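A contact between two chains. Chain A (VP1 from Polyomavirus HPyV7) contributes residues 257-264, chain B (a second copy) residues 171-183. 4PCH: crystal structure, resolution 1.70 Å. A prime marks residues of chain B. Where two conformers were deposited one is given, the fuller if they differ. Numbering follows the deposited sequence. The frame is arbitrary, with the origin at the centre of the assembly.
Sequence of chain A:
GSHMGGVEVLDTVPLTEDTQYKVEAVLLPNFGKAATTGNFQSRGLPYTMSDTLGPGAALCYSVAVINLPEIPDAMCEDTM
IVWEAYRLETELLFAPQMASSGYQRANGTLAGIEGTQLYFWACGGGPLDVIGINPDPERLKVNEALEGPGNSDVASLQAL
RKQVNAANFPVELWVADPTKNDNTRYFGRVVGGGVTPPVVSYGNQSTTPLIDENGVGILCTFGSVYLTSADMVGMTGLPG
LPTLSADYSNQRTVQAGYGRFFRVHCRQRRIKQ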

ATOM      1  N   GLY A 257      11.940   3.408  18.413  1.00 13.19           N
ATOM      2  CA  GLY A 257      13.124   3.284  17.584  1.00 13.72           C
ATOM      3  C   GLY A 257      14.381   3.409  18.426  1.00 12.63           C
ATOM      4  O   GLY A 257      14.369   3.971  19.520  1.00 13.28           O
ATOM      5  N   TYR A 258      15.494   2.915  17.894  1.00 13.16           N
ATOM      6  CA  TYR A 258      16.768   3.007  18.585  1.00 13.44           C
ATOM      7  C   TYR A 258      17.351   4.414  18.542  1.00 14.87           C
ATOM      8  O   TYR A 258      18.243   4.770  19.317  1.00 14.54           O
ATOM      9  CB  TYR A 258      17.752   2.083  17.914  1.00 13.71           C
ATOM     10  CG  TYR A 258      17.452   0.587  17.976  1.00 14.03           C
ATOM     11  CD1 TYR A 258      16.624   0.032  18.954  1.00 12.88           C
ATOM     12  CD2 TYR A 258      18.053  -0.287  17.074  1.00 13.54           C
ATOM     13  CE1 TYR A 258      16.415  -1.330  19.021  1.00 12.86           C
ATOM     14  CE2 TYR A 258      17.863  -1.655  17.161  1.00 13.65           C
ATOM     15  CZ  TYR A 258      17.053  -2.171  18.146  1.00 13.32           C
ATOM     16  OH  TYR A 258      16.884  -3.542  18.230  1.00 13.67           O
ATOM     17  N   GLY A 259      16.894   5.177  17.568  1.00 14.55           N
ATOM     18  CA  GLY A 259      17.373   6.531  17.365  1.00 16.38           C
ATOM     19  C   GLY A 259      16.809   7.032  16.052  1.00 14.78           C
ATOM     20  O   GLY A 259      16.331   6.249  15.205  1.00 14.40           O
ATOM     21  N   ARG A 260      16.794   8.338  15.895  1.00 16.01           N
ATOM     22  CA  ARG A 260      16.447   8.957  14.616  1.00 14.06           C
ATOM     23  C   ARG A 260      17.573   9.870  14.202  1.00 15.06           C
ATOM     24  O   ARG A 260      17.911  10.837  14.919  1.00 15.65           O
ATOM     25  CB  ARG A 260      15.136   9.739  14.642  1.00 15.39           C
ATOM     26  CG  ARG A 260      14.865  10.414  13.298  1.00 15.16           C
ATOM     27  CD  ARG A 260      13.472  11.020  13.207  1.00 15.81           C
ATOM     28  NE  ARG A 260      12.463  10.009  12.965  1.00 15.68           N
ATOM     29  CZ  ARG A 260      12.158   9.531  11.758  1.00 19.91           C
ATOM     30  NH1 ARG A 260      12.769   9.988  10.670  1.00 20.76           N
ATOM     31  NH2 ARG A 260      11.246   8.580  11.635  1.00 21.48           N
ATOM     32  N   PHE A 261      18.179   9.526  13.070  1.00 15.44           N
ATOM     33  CA  PHE A 261      19.267  10.277  12.482  1.00 15.33           C
ATOM     34  C   PHE A 261      18.706  11.480  11.726  1.00 15.05           C
ATOM     35  O   PHE A 261      17.688  11.347  11.055  1.00 15.38           O
ATOM     36  CB  PHE A 261      20.019   9.381  11.497  1.00 14.30           C
ATOM     37  CG  PHE A 261      21.097  10.092  10.693  1.00 15.68           C
ATOM     38  CD1 PHE A 261      22.341  10.349  11.234  1.00 16.08           C
ATOM     39  CD2 PHE A 261      20.856  10.467   9.387  1.00 16.77           C
ATOM     40  CE1 PHE A 261      23.314  10.992  10.503  1.00 18.17           C
ATOM     41  CE2 PHE A 261      21.816  11.098   8.643  1.00 16.72           C
ATOM     42  CZ  PHE A 261      23.057  11.358   9.196  1.00 17.61           C
ATOM     43  N   PHE A 262      19.421  12.612  11.794  1.00 15.48           N
ATOM     44  CA  PHE A 262      19.167  13.788  10.953  1.00 17.28           C
ATOM     45  C   PHE A 262      20.505  14.312  10.392  1.00 18.41           C
ATOM     46  O   PHE A 262      21.518  14.381  11.114  1.00 18.04           O
ATOM     47  CB  PHE A 262      18.543  14.976  11.703  1.00 17.83           C
ATOM     48  CG  PHE A 262      17.155  14.752  12.241  1.00 19.12           C
ATOM     49  CD1 PHE A 262      16.934  14.066  13.436  1.00 18.97           C
ATOM     50  CD2 PHE A 262      16.061  15.295  11.586  1.00 21.36           C
ATOM     51  CE1 PHE A 262      15.639  13.913  13.954  1.00 18.40           C
ATOM     52  CE2 PHE A 262      14.762  15.150  12.103  1.00 22.77           C
ATOM     53  CZ  PHE A 262      14.557  14.448  13.276  1.00 20.33           C
ATOM     54  N   ARG A 263      20.479  14.727   9.132  1.00 17.28           N
ATOM     55  CA  ARG A 263      21.546  15.515   8.546  1.00 18.67           C
ATOM     56  C   ARG A 263      20.876  16.775   8.021  1.00 19.90           C
ATOM     57  O   ARG A 263      19.967  16.713   7.172  1.00 21.93           O
ATOM     58  CB  ARG A 263      22.259  14.791   7.406  1.00 18.93           C
ATOM     59  CG  ARG A 263      23.481  15.541   6.918  1.00 21.93           C
ATOM     60  CD  ARG A 263      24.161  14.934   5.701  1.00 22.66           C
ATOM     61  NE  ARG A 263      24.681  13.607   5.972  1.00 21.78           N
ATOM     62  CZ  ARG A 263      24.100  12.460   5.624  1.00 21.88           C
ATOM     63  NH1 ARG A 263      24.703  11.302   5.936  1.00 22.41           N
ATOM     64  NH2 ARG A 263      22.929  12.428   4.990  1.00 20.26           N
ATOM     65  N   VAL A 264      21.285  17.911   8.554  1.00 19.46           N
ATOM     66  CA  VAL A 264      20.676  19.182   8.175  1.00 21.44           C
ATOM     67  C   VAL A 264      21.671  20.005   7.355  1.00 22.06           C
ATOM     68  O   VAL A 264      22.814  20.230   7.769  1.00 22.61           O
ATOM     69  CB  VAL A 264      20.211  19.973   9.405  1.00 21.46           C
ATOM     70  CG1 VAL A 264      19.494  21.249   8.981  1.00 23.27           C
ATOM     71  CG2 VAL A 264      19.291  19.148  10.278  1.00 21.96           C
TER
ATOM     72  N   VAL B 171      21.265 -10.046  12.091  1.00 11.97           N
ATOM     73  CA  VAL B 171      20.505  -8.900  11.635  1.00 11.56           C
ATOM     74  C   VAL B 171      19.618  -8.349  12.756  1.00 11.49           C
ATOM     75  O   VAL B 171      19.241  -7.197  12.745  1.00 12.78           O
ATOM     76  CB  VAL B 171      19.667  -9.252  10.384  1.00 10.29           C
ATOM     77  CG1 VAL B 171      20.561  -9.768   9.266  1.00 12.34           C
ATOM     78  CG2 VAL B 171      18.564 -10.254  10.705  1.00 11.69           C
ATOM     79  N   GLU B 172      19.312  -9.195  13.744  1.00 12.10           N
ATOM     80  CA  GLU B 172      18.568  -8.761  14.917  1.00 11.93           C
ATOM     81  C   GLU B 172      19.354  -7.815  15.841  1.00 12.16           C
ATOM     82  O   GLU B 172      18.745  -7.172  16.697  1.00 13.01           O
ATOM     83  CB  GLU B 172      18.121  -9.961  15.727  1.00 13.22           C
ATOM     84  CG  GLU B 172      17.056 -10.771  15.049  1.00 12.80           C
ATOM     85  CD  GLU B 172      16.955 -12.164  15.631  1.00 13.35           C
ATOM     86  OE1 GLU B 172      16.606 -12.279  16.813  1.00 17.01           O
ATOM     87  OE2 GLU B 172      17.207 -13.115  14.887  1.00 15.50           O
ATOM     88  N   LEU B 173      20.688  -7.730  15.680  1.00 10.72           N
ATOM     89  CA  LEU B 173      21.547  -7.028  16.639  1.00 12.34           C
ATOM     90  C   LEU B 173      22.426  -5.907  16.048  1.00 11.95           C
ATOM     91  O   LEU B 173      23.118  -5.195  16.787  1.00 12.86           O
ATOM     92  CB  LEU B 173      22.461  -8.058  17.313  1.00 14.13           C
ATOM     93  CG  LEU B 173      21.798  -9.268  17.968  1.00 15.29           C
ATOM     94  CD1 LEU B 173      22.862 -10.291  18.443  1.00 17.08           C
ATOM     95  CD2 LEU B 173      20.927  -8.797  19.138  1.00 14.19           C
ATOM     96  N   TRP B 174      22.410  -5.750  14.724  1.00 10.91           N
ATOM     97  CA  TRP B 174      23.352  -4.847  14.034  1.00 12.06           C
ATOM     98  C   TRP B 174      22.587  -4.062  12.979  1.00 11.71           C
ATOM     99  O   TRP B 174      21.965  -4.705  12.113  1.00 13.31           O
ATOM    100  CB  TRP B 174      24.471  -5.648  13.381  1.00 12.28           C
ATOM    101  CG  TRP B 174      25.388  -6.327  14.363  1.00 11.39           C
ATOM    102  CD1 TRP B 174      25.340  -7.624  14.790  1.00 12.98           C
ATOM    103  CD2 TRP B 174      26.473  -5.720  15.056  1.00 11.83           C
ATOM    104  NE1 TRP B 174      26.332  -7.857  15.700  1.00 12.61           N
ATOM    105  CE2 TRP B 174      27.052  -6.698  15.877  1.00 13.98           C
ATOM    106  CE3 TRP B 174      27.024  -4.424  15.054  1.00 14.10           C
ATOM    107  CZ2 TRP B 174      28.147  -6.433  16.687  1.00 14.51           C
ATOM    108  CZ3 TRP B 174      28.113  -4.165  15.870  1.00 13.93           C
ATOM    109  CH2 TRP B 174      28.653  -5.156  16.683  1.00 14.49           C
ATOM    110  N   VAL B 175      22.653  -2.740  13.045  0.50  8.99           N
ATOM    111  CA  VAL B 175      21.895  -1.825  12.186  0.50 11.49           C
ATOM    112  C   VAL B 175      22.865  -0.983  11.337  1.00 13.44           C
ATOM    113  O   VAL B 175      23.868  -0.491  11.870  1.00 13.79           O
ATOM    114  CB  VAL B 175      21.050  -0.872  13.055  0.50 12.78           C
ATOM    115  CG1 VAL B 175      20.215   0.053  12.193  0.50 16.23           C
ATOM    116  CG2 VAL B 175      20.131  -1.652  14.004  0.50 12.97           C
ATOM    117  N   ALA B 176      22.560  -0.780  10.055  1.00 13.83           N
ATOM    118  CA  ALA B 176      23.378   0.091   9.224  1.00 12.57           C
ATOM    119  C   ALA B 176      23.551   1.431   9.920  1.00 13.94           C
ATOM    120  O   ALA B 176      22.602   1.996  10.441  1.00 14.69           O
ATOM    121  CB  ALA B 176      22.723   0.302   7.860  1.00 15.01           C
ATOM    122  N   ASP B 177      24.766   1.958   9.877  1.00 13.50           N
ATOM    123  CA  ASP B 177      25.113   3.176  10.594  1.00 13.88           C
ATOM    124  C   ASP B 177      25.000   4.425   9.679  1.00 15.31           C
ATOM    125  O   ASP B 177      25.848   4.624   8.794  1.00 14.03           O
ATOM    126  CB  ASP B 177      26.528   3.010  11.153  1.00 13.87           C
ATOM    127  CG  ASP B 177      26.976   4.198  12.035  1.00 14.42           C
ATOM    128  OD1 ASP B 177      26.242   5.217  12.121  1.00 16.79           O
ATOM    129  OD2 ASP B 177      28.095   4.117  12.597  1.00 17.38           O
ATOM    130  N   PRO B 178      23.964   5.272   9.876  1.00 14.88           N
ATOM    131  CA  PRO B 178      23.777   6.441   9.043  1.00 17.06           C
ATOM    132  C   PRO B 178      24.783   7.572   9.326  1.00 16.56           C
ATOM    133  O   PRO B 178      24.882   8.485   8.551  1.00 18.09           O
ATOM    134  CB  PRO B 178      22.332   6.875   9.387  1.00 20.27           C
ATOM    135  CG  PRO B 178      22.171   6.467  10.810  1.00 19.96           C
ATOM    136  CD  PRO B 178      22.921   5.178  10.920  1.00 16.96           C
ATOM    137  N   THR B 179      25.535   7.484  10.426  1.00 15.63           N
ATOM    138  CA  THR B 179      26.584   8.452  10.719  1.00 17.05           C
ATOM    139  C   THR B 179      27.906   8.133   9.989  1.00 15.65           C
ATOM    140  O   THR B 179      28.832   8.943  10.031  1.00 18.18           O
ATOM    141  CB  THR B 179      26.856   8.603  12.234  1.00 18.44           C
ATOM    142  OG1 THR B 179      27.565   7.458  12.748  1.00 17.85           O
ATOM    143  CG2 THR B 179      25.558   8.811  13.004  1.00 19.76           C
ATOM    144  N   LYS B 180      27.975   6.969   9.345  1.00 15.20           N
ATOM    145  CA  LYS B 180      29.146   6.552   8.569  1.00 15.79           C
ATOM    146  C   LYS B 180      28.632   6.149   7.181  1.00 15.26           C
ATOM    147  O   LYS B 180      27.750   6.838   6.625  1.00 15.24           O
ATOM    148  CB  LYS B 180      29.932   5.461   9.304  1.00 17.35           C
ATOM    149  CG  LYS B 180      30.457   5.948  10.655  1.00 18.30           C
ATOM    150  CD  LYS B 180      31.341   4.925  11.333  1.00 20.90           C
ATOM    151  CE  LYS B 180      31.373   5.141  12.831  1.00 25.31           C
ATOM    152  NZ  LYS B 180      31.814   6.511  13.214  1.00 30.83           N
ATOM    153  N   ASN B 181      29.175   5.079   6.611  1.00 14.76           N
ATOM    154  CA  ASN B 181      28.776   4.628   5.280  1.00 14.71           C
ATOM    155  C   ASN B 181      28.806   5.709   4.211  1.00 15.79           C
ATOM    156  O   ASN B 181      27.936   5.731   3.329  1.00 16.16           O
ATOM    157  CB  ASN B 181      27.394   3.969   5.336  1.00 13.40           C
ATOM    158  CG  ASN B 181      27.454   2.644   6.013  1.00 13.51           C
ATOM    159  OD1 ASN B 181      28.269   1.794   5.628  1.00 13.33           O
ATOM    160  ND2 ASN B 181      26.657   2.462   7.060  1.00 13.12           N
ATOM    161  N   ASP B 182      29.809   6.604   4.274  1.00 16.51           N
ATOM    162  CA  ASP B 182      29.800   7.653   3.243  0.50 18.60           C
ATOM    163  C   ASP B 182      30.199   7.131   1.844  1.00 20.13           C
ATOM    164  O   ASP B 182      29.923   7.805   0.870  1.00 23.48           O
ATOM    165  CB  ASP B 182      30.625   8.876   3.628  0.50 18.92           C
ATOM    166  CG  ASP B 182      29.926   9.782   4.616  0.50 22.08           C
ATOM    167  OD1 ASP B 182      28.766  10.189   4.396  0.50 24.63           O
ATOM    168  OD2 ASP B 182      30.587  10.131   5.603  0.50 29.80           O
ATOM    169  N   ASN B 183      30.734   5.918   1.737  1.00 17.10           N
ATOM    170  CA  ASN B 183      30.999   5.323   0.418  1.00 16.35           C
ATOM    171  C   ASN B 183      30.252   4.020   0.207  1.00 14.45           C
ATOM    172  O   ASN B 183      30.739   3.123  -0.473  1.00 14.80           O
ATOM    173  CB  ASN B 183      32.523   5.154   0.248  1.00 15.42           C
ATOM    174  CG  ASN B 183      32.950   4.892  -1.200  1.00 17.29           C
ATOM    175  OD1 ASN B 183      32.387   5.440  -2.157  1.00 15.67           O
ATOM    176  ND2 ASN B 183      33.997   4.089  -1.355  1.00 15.10           N
TER
HETATM  177  O   HOH W   1      19.164  -4.647  17.385  1.00 12.29           O
HETATM  178  O   HOH W   2      23.404   8.652   6.157  1.00 19.00           O
HETATM  179  O   HOH W   3      26.763  10.103   7.427  1.00 31.23           O

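Contacts between protein subunits are often pictured as networks of direct hydrogen bonds, yet many rely on apolar packing, with water carrying the polar part. The contact between two copies of VP1 from polyomavirus HPyV7 illustrates the principle on a small scale. The two stretches bury 266 Å² between them, both sides summed, and no direct hydrogen bond crosses from one to the other.

Apolar packing centres on Phe261 and Pro178′, whose CA atoms are 6.8 Å apart, the CA-to-CB bond of each directed toward the opposing stretch. With chi1 in the t well, Phe261 lays its ring against the proline. CB of Pro178′ stands 3.9 Å from the ring centroid and 19° off the ring normal, a CH-pi contact over the face; the closest side-chain approach is 3.7 Å, from CG of Phe261 to CB of Pro178′. Proline often packs on aromatic rings in this way, its compact, rigid ring offering C-H groups to the aromatic face; here the contacting carbon is CB. The carbonyl O of Pro178′ also lies over a face of the ring, 3.5 Å from CZ of Phe261. Thr179′ adds a lesser contact: although its CA-to-CB bond points away, its CG2 reaches to 4.0 Å from CD1 of Phe261. A second apolar pair forms at Tyr258, where CG2 of Val175′ meets the edge of the tyrosine ring, near its plane, 3.9 Å from CE2 of Tyr258.

Water supplies the polar links. OH of Tyr258 and the backbone O of Glu172′ are 4.4 Å apart, too far for a direct bond, but one water spans the gap: it accepts a hydrogen bond from OH of Tyr258 at 2.7 Å and donates one to O of Glu172′, also at 2.7 Å. Arg263 repeats the pattern twice over. Its NH1 lies 3.8 Å from O of Pro178′, and two waters join the same pair of atoms. One is 3.0 Å from NH1 of Arg263 and 2.8 Å from O of Pro178′; the other is 2.8 Å from NH1 of Arg263 and 2.7 Å from O of Pro178′. Each accepts from the guanidinium and donates to the carbonyl, so this oxygen is hydrated while its residue packs on Phe261.

Charge contributes more loosely. OD1 of Asp182′ lies 4.5 Å from NH1 of Arg263, beyond salt-bridge range and well out of the guanidinium plane, so no N-H points at it and the attraction is one of charge alone.

Hydrogen bonds within chain B brace the proline-bearing segment. Asp177′ to Lys180′ form a type I turn, with N of Lys180′ bonded to O of Asp177′ at 3.2 Å. OD1 of Asp177′ accepts from both N of Thr179′, at 2.9 Å, and OG1 of Thr179′, at 2.7 Å, while ND2 of Asn181′ donates to O of Asp177′ at 2.9 Å. The surface that meets Phe261 is thus carried on an internally bonded turn.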